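Local coordinates for putative endonuclease/exonuclease/phosphatase family protein (Bacteroides thetaiotaomicron, PDB 3MPR) that probably acts as a metal-dependent nuclease or related phosphoesterase hydrolase of the endonuclease/exonuclease/phosphatase family, with the DNase I-like fold, at residues A[13-18]-A[277-282]; A[176-181]-A[225-230]. All coordinates share one frame; numbering follows the deposited sequence.

Interaction 1: A[13-18]-A[277-282]; sequences NLRNAN and PSDHFP
Asn13 and His280 stack flat against each other in a buried loop-to-loop contact, where the chain leaving strand 5-13 meets the loop that leads into strand 283-289. The Asn13 amide and the imidazole planes are only 13° apart. Asn13 CB lies over one ring face, 3.6 Å from the His280 centroid, a CH-pi contact, and Asn13 ND2 comes within 3.3 Å of His280 CE1. With CG anti to its backbone N (chi1 180°), Asn13 carries its amide along the ring and still turns OD1 back to accept from the backbone N of Arg15 at 2.8 Å, closing an Asx turn. Its ND2 is hydrogen-bonded to Glu51 and Asp178, so the amide is fixed at both ends. As modelled, His280 ND1 donates to Asp279 OD1 at 3.2 Å, but which way round the ring sits is doubtful. An alanine in place of His280 would probably leave the Asn13 amide without its stacking surface and open a gap next to Asp178 and Asp228. Beside the stack, Ser278 OG donates a short bond of 2.6 Å to Asn13 O. The Arg15 chain crosses the Asp279 carboxylate with CD against both oxygens; OD2 lies over a guanidinium face, 3.8 Å from Arg15 NE, a long, purely electrostatic pairing, while NE is salt-bridged to Asp21 and NH1 to Glu51. Glu51 binds magnesium in a structure of this protein, though none is bound in this model, and the grouping of Asn13, Glu51, Asp178 and His280 is consistent with the active site of the DNase I-like fold.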
ATOM      1  N   ASN A  13       8.502  -0.846 -13.509  1.00  7.72           N
ATOM      2  CA  ASN A  13       9.644  -0.350 -14.268  1.00 10.56           C
ATOM      3  C   ASN A  13      10.546   0.453 -13.330  1.00 10.98           C
ATOM      4  O   ASN A  13      10.157   1.512 -12.846  1.00  8.57           O
ATOM      5  CB  ASN A  13       9.167   0.517 -15.431  1.00 10.50           C
ATOM      6  CG  ASN A  13      10.316   1.072 -16.255  1.00  9.99           C
ATOM      7  OD1 ASN A  13      11.392   1.343 -15.732  1.00 11.59           O
ATOM      8  ND2 ASN A  13      10.091   1.232 -17.551  1.00 11.38           N
ATOM      9  N   LEU A  14      11.748  -0.058 -13.073  1.00  9.58           N
ATOM     10  CA  LEU A  14      12.613   0.488 -12.026  1.00  7.81           C
ATOM     11  C   LEU A  14      13.494   1.637 -12.525  1.00  9.55           C
ATOM     12  O   LEU A  14      14.209   2.267 -11.739  1.00 11.32           O
ATOM     13  CB  LEU A  14      13.465  -0.625 -11.398  1.00  9.01           C
ATOM     14  CG  LEU A  14      12.687  -1.823 -10.831  1.00 11.40           C
ATOM     15  CD1 LEU A  14      13.576  -2.639  -9.899  1.00 10.52           C
ATOM     16  CD2 LEU A  14      11.432  -1.374 -10.097  1.00  8.65           C
ATOM     17  N   ARG A  15      13.438   1.894 -13.830  1.00 10.48           N
ATOM     18  CA  ARG A  15      14.199   2.976 -14.465  1.00 10.32           C
ATOM     19  C   ARG A  15      15.709   2.700 -14.520  1.00 12.70           C
ATOM     20  O   ARG A  15      16.379   2.548 -13.495  1.00 10.66           O
ATOM     21  CB  ARG A  15      13.913   4.318 -13.786  1.00 13.68           C
ATOM     22  CG  ARG A  15      14.601   5.514 -14.439  1.00 14.82           C
ATOM     23  CD  ARG A  15      14.196   5.626 -15.906  1.00 18.57           C
ATOM     24  NE  ARG A  15      14.720   6.828 -16.553  1.00 21.31           N
ATOM     25  CZ  ARG A  15      14.783   6.974 -17.872  1.00 31.68           C
ATOM     26  NH1 ARG A  15      14.366   5.988 -18.660  1.00 35.83           N
ATOM     27  NH2 ARG A  15      15.268   8.088 -18.403  1.00 31.06           N
ATOM     28  N   ASN A  16      16.244   2.625 -15.730  1.00 14.04           N
ATOM     29  CA  ASN A  16      17.660   2.325 -15.882  1.00 13.39           C
ATOM     30  C   ASN A  16      18.520   3.369 -15.167  1.00 15.55           C
ATOM     31  O   ASN A  16      18.192   4.557 -15.145  1.00 15.20           O
ATOM     32  CB  ASN A  16      18.036   2.231 -17.360  1.00 10.64           C
ATOM     33  CG  ASN A  16      18.071   3.578 -18.033  1.00 16.84           C
ATOM     34  OD1 ASN A  16      17.119   3.985 -18.692  1.00 21.39           O
ATOM     35  ND2 ASN A  16      19.176   4.288 -17.862  1.00 11.78           N
ATOM     36  N   ALA A  17      19.617   2.915 -14.579  1.00 12.02           N
ATOM     37  CA  ALA A  17      20.526   3.819 -13.887  1.00 15.44           C
ATOM     38  C   ALA A  17      21.325   4.640 -14.895  1.00 20.56           C
ATOM     39  O   ALA A  17      22.020   4.084 -15.741  1.00 22.60           O
ATOM     40  CB  ALA A  17      21.445   3.048 -12.963  1.00 11.88           C
ATOM     41  N   ASN A  18      21.202   5.961 -14.809  1.00 18.35           N
ATOM     42  CA  ASN A  18      21.917   6.874 -15.708  1.00 24.81           C
ATOM     43  C   ASN A  18      22.266   8.200 -15.035  1.00 27.81           C
ATOM     44  O   ASN A  18      21.678   8.563 -14.012  1.00 16.47           O
ATOM     45  CB  ASN A  18      21.101   7.151 -16.975  1.00 22.88           C
ATOM     46  CG  ASN A  18      19.808   7.889 -16.687  1.00 24.57           C
ATOM     47  OD1 ASN A  18      19.781   9.123 -16.624  1.00 22.01           O
ATOM     48  ND2 ASN A  18      18.720   7.133 -16.503  1.00 21.34           N
ATOM     49  N   PRO A 277       9.796   6.866  -6.329  1.00 10.78           N
ATOM     50  CA  PRO A 277      10.843   5.836  -6.278  1.00  8.74           C
ATOM     51  C   PRO A 277      11.288   5.403  -7.679  1.00 10.31           C
ATOM     52  O   PRO A 277      12.442   5.040  -7.851  1.00 11.13           O
ATOM     53  CB  PRO A 277      10.166   4.684  -5.533  1.00 11.30           C
ATOM     54  CG  PRO A 277       9.140   5.370  -4.662  1.00 10.15           C
ATOM     55  CD  PRO A 277       8.630   6.514  -5.500  1.00 11.69           C
ATOM     56  N   SER A 278      10.387   5.444  -8.655  1.00  7.16           N
ATOM     57  CA  SER A 278      10.787   5.290 -10.052  1.00 12.17           C
ATOM     58  C   SER A 278       9.947   6.222 -10.903  1.00 10.23           C
ATOM     59  O   SER A 278       9.060   6.885 -10.389  1.00  8.89           O
ATOM     60  CB  SER A 278      10.619   3.849 -10.534  1.00 10.68           C
ATOM     61  OG  SER A 278      11.007   3.761 -11.894  1.00 12.90           O
ATOM     62  N   ASP A 279      10.222   6.291 -12.200  1.00 13.41           N
ATOM     63  CA  ASP A 279       9.399   7.149 -13.046  1.00 11.80           C
ATOM     64  C   ASP A 279       8.117   6.461 -13.525  1.00  8.80           C
ATOM     65  O   ASP A 279       7.326   7.043 -14.275  1.00  8.91           O
ATOM     66  CB  ASP A 279      10.199   7.807 -14.185  1.00 12.68           C
ATOM     67  CG  ASP A 279      10.666   6.822 -15.231  1.00 14.84           C
ATOM     68  OD1 ASP A 279      10.714   5.608 -14.941  1.00 17.35           O
ATOM     69  OD2 ASP A 279      10.992   7.279 -16.349  1.00 15.43           O
ATOM     70  N   HIS A 280       7.899   5.231 -13.062  1.00  8.80           N
ATOM     71  CA  HIS A 280       6.561   4.638 -13.116  1.00  8.77           C
ATOM     72  C   HIS A 280       6.087   4.372 -11.686  1.00  9.70           C
ATOM     73  O   HIS A 280       6.890   4.344 -10.746  1.00  7.85           O
ATOM     74  CB  HIS A 280       6.570   3.304 -13.860  1.00  8.24           C
ATOM     75  CG  HIS A 280       6.925   3.408 -15.312  1.00  8.71           C
ATOM     76  ND1 HIS A 280       8.142   3.883 -15.759  1.00 15.40           N
ATOM     77  CD2 HIS A 280       6.232   3.052 -16.418  1.00  6.94           C
ATOM     78  CE1 HIS A 280       8.174   3.830 -17.082  1.00  6.91           C
ATOM     79  NE2 HIS A 280       7.027   3.326 -17.505  1.00 14.31           N
ATOM     80  N   PHE A 281       4.787   4.151 -11.530  1.00  6.06           N
ATOM     81  CA  PHE A 281       4.269   3.576 -10.292  1.00  9.33           C
ATOM     82  C   PHE A 281       4.172   2.068 -10.459  1.00  9.73           C
ATOM     83  O   PHE A 281       3.835   1.603 -11.534  1.00  8.81           O
ATOM     84  CB  PHE A 281       2.882   4.124  -9.986  1.00  9.53           C
ATOM     85  CG  PHE A 281       2.864   5.602  -9.723  1.00 11.55           C
ATOM     86  CD1 PHE A 281       3.661   6.146  -8.735  1.00  7.58           C
ATOM     87  CD2 PHE A 281       2.048   6.442 -10.458  1.00 14.82           C
ATOM     88  CE1 PHE A 281       3.654   7.501  -8.487  1.00  6.93           C
ATOM     89  CE2 PHE A 281       2.040   7.806 -10.212  1.00 11.74           C
ATOM     90  CZ  PHE A 281       2.847   8.328  -9.228  1.00  8.97           C
ATOM     91  N   PRO A 282       4.437   1.302  -9.383  1.00  7.81           N
ATOM     92  CA  PRO A 282       4.200  -0.144  -9.474  1.00  7.01           C
ATOM     93  C   PRO A 282       2.716  -0.458  -9.607  1.00  8.44           C
ATOM     94  O   PRO A 282       1.874   0.234  -9.046  1.00  7.54           O
ATOM     95  CB  PRO A 282       4.720  -0.679  -8.137  1.00  7.09           C
ATOM     96  CG  PRO A 282       4.707   0.470  -7.218  1.00 10.62           C
ATOM     97  CD  PRO A 282       4.923   1.710  -8.052  1.00  6.24           C
TER
HETATM   98  O   HOH W   1       5.728   0.169 -13.397  1.00  8.37           O

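Interaction 2: A[176-181]-A[225-230]; sequences TGDFNV and SRIDHI
Strands 173-178 and 228-232 run antiparallel as neighbours in one sheet, and their pairing is tight just past the strand end, where Phe179 N donates a straight bond of 2.7 Å to Ile227 O. Further along it is loose: Gly177 N to His229 O and His229 N to Gly177 O are weak bonds, each 3.4 Å. The backbone angles of Gly177 call for glycine, since a CB would jam against the preceding carbonyl O and crowd Phe179 CE1. The Phe179 ring and the His229 imidazole meet obliquely, planes 48° apart, with Phe179 CD1 3.6 Å from His229 CD2. Water 2 joins His229 NE2 to Val181 O, and Ile227 CG2 packs against Val181 C at 3.5 Å. Asp178 and Asp228 form an antiparallel non-hydrogen-bonded pair, with both side chains on the face of Thr176 and Ile230, OD2 of Asp228 lying 3.5 Å from Asp178 CB. Their carboxylates come close, Asp178 OD1 to Asp228 OD2 4.1 Å, and Thr213 holds Asp228 OD1. Asp178 OD1 accepts from Asn180 N, an Asx turn over Asp178-Asn180. A Gly-Asp-x-Asn sequence beside the Ile-Asp-His strand is consistent with the catalytic end of the DNase I-like fold.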
ATOM      1  N   THR A 176       3.366  -9.449 -17.311  1.00  7.82           N
ATOM      2  CA  THR A 176       3.593  -8.083 -16.824  1.00 10.99           C
ATOM      3  C   THR A 176       4.484  -7.348 -17.802  1.00 12.34           C
ATOM      4  O   THR A 176       5.088  -7.962 -18.676  1.00  8.75           O
ATOM      5  CB  THR A 176       4.324  -8.075 -15.452  1.00 11.62           C
ATOM      6  OG1 THR A 176       5.605  -8.713 -15.577  1.00 12.56           O
ATOM      7  CG2 THR A 176       3.508  -8.810 -14.391  1.00  7.27           C
ATOM      8  N   GLY A 177       4.604  -6.035 -17.659  1.00  9.13           N
ATOM      9  CA  GLY A 177       5.570  -5.337 -18.483  1.00  9.78           C
ATOM     10  C   GLY A 177       5.304  -3.863 -18.620  1.00 10.50           C
ATOM     11  O   GLY A 177       4.288  -3.358 -18.147  1.00  8.34           O
ATOM     12  N   ASP A 178       6.248  -3.179 -19.254  1.00 10.77           N
ATOM     13  CA  ASP A 178       6.061  -1.807 -19.707  1.00  8.24           C
ATOM     14  C   ASP A 178       5.731  -1.916 -21.190  1.00 10.44           C
ATOM     15  O   ASP A 178       6.574  -2.313 -21.999  1.00 12.54           O
ATOM     16  CB  ASP A 178       7.341  -1.010 -19.487  1.00  6.79           C
ATOM     17  CG  ASP A 178       7.250   0.435 -19.997  1.00 13.30           C
ATOM     18  OD1 ASP A 178       6.327   0.760 -20.765  1.00 10.87           O
ATOM     19  OD2 ASP A 178       8.134   1.242 -19.639  1.00 14.69           O
ATOM     20  N   PHE A 179       4.494  -1.590 -21.540  1.00  9.82           N
ATOM     21  CA  PHE A 179       4.015  -1.758 -22.910  1.00 12.78           C
ATOM     22  C   PHE A 179       4.134  -0.481 -23.742  1.00 13.99           C
ATOM     23  O   PHE A 179       3.758  -0.459 -24.914  1.00 11.99           O
ATOM     24  CB  PHE A 179       2.596  -2.332 -22.911  1.00 10.92           C
ATOM     25  CG  PHE A 179       2.526  -3.713 -22.333  1.00 14.41           C
ATOM     26  CD1 PHE A 179       2.525  -3.905 -20.953  1.00 10.85           C
ATOM     27  CD2 PHE A 179       2.513  -4.824 -23.165  1.00  7.63           C
ATOM     28  CE1 PHE A 179       2.490  -5.190 -20.418  1.00 11.16           C
ATOM     29  CE2 PHE A 179       2.479  -6.108 -22.643  1.00  8.32           C
ATOM     30  CZ  PHE A 179       2.463  -6.295 -21.266  1.00  6.50           C
ATOM     31  N   ASN A 180       4.693   0.556 -23.116  1.00 10.98           N
ATOM     32  CA  ASN A 180       5.085   1.810 -23.775  1.00 13.45           C
ATOM     33  C   ASN A 180       3.935   2.680 -24.267  1.00 13.90           C
ATOM     34  O   ASN A 180       4.017   3.899 -24.180  1.00 16.49           O
ATOM     35  CB  ASN A 180       6.123   1.577 -24.891  1.00 17.97           C
ATOM     36  CG  ASN A 180       7.517   2.081 -24.503  1.00 26.59           C
ATOM     37  OD1 ASN A 180       8.541   1.445 -24.800  1.00 26.34           O
ATOM     38  ND2 ASN A 180       7.558   3.224 -23.827  1.00 16.90           N
ATOM     39  N   VAL A 181       2.859   2.067 -24.760  1.00 13.08           N
ATOM     40  CA  VAL A 181       1.682   2.843 -25.147  1.00 12.07           C
ATOM     41  C   VAL A 181       0.454   2.408 -24.361  1.00 13.90           C
ATOM     42  O   VAL A 181       0.409   1.302 -23.835  1.00 13.07           O
ATOM     43  CB  VAL A 181       1.361   2.700 -26.637  1.00 13.55           C
ATOM     44  CG1 VAL A 181       2.548   3.154 -27.488  1.00 16.28           C
ATOM     45  CG2 VAL A 181       0.953   1.252 -26.950  1.00 16.84           C
ATOM     46  N   SER A 225      -3.903   7.307 -18.672  1.00 11.26           N
ATOM     47  CA  SER A 225      -3.188   6.322 -19.491  1.00 11.69           C
ATOM     48  C   SER A 225      -2.539   5.275 -18.593  1.00 12.12           C
ATOM     49  O   SER A 225      -1.920   5.613 -17.594  1.00 12.95           O
ATOM     50  CB  SER A 225      -2.094   6.993 -20.331  1.00 18.80           C
ATOM     51  OG  SER A 225      -2.656   7.768 -21.382  1.00 22.15           O
ATOM     52  N   ARG A 226      -2.679   4.007 -18.958  1.00 11.73           N
ATOM     53  CA  ARG A 226      -1.958   2.926 -18.303  1.00  9.50           C
ATOM     54  C   ARG A 226      -1.038   2.314 -19.363  1.00  9.78           C
ATOM     55  O   ARG A 226      -1.500   1.883 -20.429  1.00  9.99           O
ATOM     56  CB  ARG A 226      -2.938   1.879 -17.757  1.00 14.23           C
ATOM     57  CG  ARG A 226      -4.109   2.483 -16.946  1.00 13.08           C
ATOM     58  CD  ARG A 226      -4.997   1.414 -16.316  1.00  9.10           C
ATOM     59  NE  ARG A 226      -5.478   0.429 -17.278  1.00 12.83           N
ATOM     60  CZ  ARG A 226      -6.522   0.602 -18.085  1.00 16.00           C
ATOM     61  NH1 ARG A 226      -7.224   1.726 -18.050  1.00 18.06           N
ATOM     62  NH2 ARG A 226      -6.875  -0.365 -18.917  1.00 10.60           N
ATOM     63  N   ILE A 227       0.269   2.321 -19.110  1.00  6.26           N
ATOM     64  CA  ILE A 227       1.196   1.710 -20.054  1.00  7.88           C
ATOM     65  C   ILE A 227       1.903   0.493 -19.448  1.00 14.17           C
ATOM     66  O   ILE A 227       2.567  -0.282 -20.151  1.00 12.42           O
ATOM     67  CB  ILE A 227       2.201   2.735 -20.626  1.00 13.24           C
ATOM     68  CG1 ILE A 227       3.156   3.249 -19.546  1.00 13.16           C
ATOM     69  CG2 ILE A 227       1.451   3.882 -21.314  1.00 10.73           C
ATOM     70  CD1 ILE A 227       4.248   4.165 -20.097  1.00 15.14           C
ATOM     71  N   ASP A 228       1.738   0.324 -18.140  1.00  7.66           N
ATOM     72  CA  ASP A 228       2.231  -0.859 -17.457  1.00  8.63           C
ATOM     73  C   ASP A 228       1.007  -1.681 -17.108  1.00 11.66           C
ATOM     74  O   ASP A 228       0.090  -1.172 -16.471  1.00 12.61           O
ATOM     75  CB  ASP A 228       2.971  -0.442 -16.183  1.00 11.10           C
ATOM     76  CG  ASP A 228       4.103   0.524 -16.475  1.00 11.96           C
ATOM     77  OD1 ASP A 228       3.919   1.754 -16.317  1.00 12.38           O
ATOM     78  OD2 ASP A 228       5.168   0.043 -16.908  1.00 12.01           O
ATOM     79  N   HIS A 229       0.983  -2.945 -17.534  1.00  7.69           N
ATOM     80  CA  HIS A 229      -0.194  -3.775 -17.353  1.00  9.27           C
ATOM     81  C   HIS A 229       0.184  -5.094 -16.719  1.00 10.28           C
ATOM     82  O   HIS A 229       1.337  -5.538 -16.806  1.00  9.54           O
ATOM     83  CB  HIS A 229      -0.846  -4.113 -18.706  1.00 12.05           C
ATOM     84  CG  HIS A 229      -1.205  -2.921 -19.534  1.00 10.67           C
ATOM     85  ND1 HIS A 229      -2.189  -2.025 -19.164  1.00 11.91           N
ATOM     86  CD2 HIS A 229      -0.728  -2.487 -20.726  1.00 11.68           C
ATOM     87  CE1 HIS A 229      -2.293  -1.087 -20.089  1.00 13.43           C
ATOM     88  NE2 HIS A 229      -1.421  -1.346 -21.048  1.00 12.88           N
ATOM     89  N   ILE A 230      -0.807  -5.722 -16.105  1.00  7.29           N
ATOM     90  CA  ILE A 230      -0.705  -7.128 -15.745  1.00  9.94           C
ATOM     91  C   ILE A 230      -1.876  -7.846 -16.404  1.00 10.21           C
ATOM     92  O   ILE A 230      -3.026  -7.614 -16.050  1.00  9.22           O
ATOM     93  CB  ILE A 230      -0.715  -7.325 -14.220  1.00  9.88           C
ATOM     94  CG1 ILE A 230       0.489  -6.585 -13.599  1.00  9.02           C
ATOM     95  CG2 ILE A 230      -0.673  -8.807 -13.867  1.00  7.29           C
ATOM     96  CD1 ILE A 230       0.638  -6.780 -12.078  1.00  9.69           C
TER
HETATM   97  O   HOH W   2      -1.110  -0.976 -23.767  1.00 17.40           O

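Interactions 1 and 2 have centres about 13 Å apart and meet directly, through the His280 ring of interaction 1, which packs against Asp178, Asp228 and Ile227 of interaction 2. Along the chain, interaction 2 is nested inside the loop closed by interaction 1, so four distant pieces of sequence come together. Interaction 1 lies at the ends of strands 5-13 and 283-289, neighbours in one mixed sheet, whereas interaction 2 joins strands 173-178 and 228-232 of the other. The general principle is a site made from strand ends and loops at one edge of the two sheets, here beside Glu51, which binds magnesium in a structure of this protein.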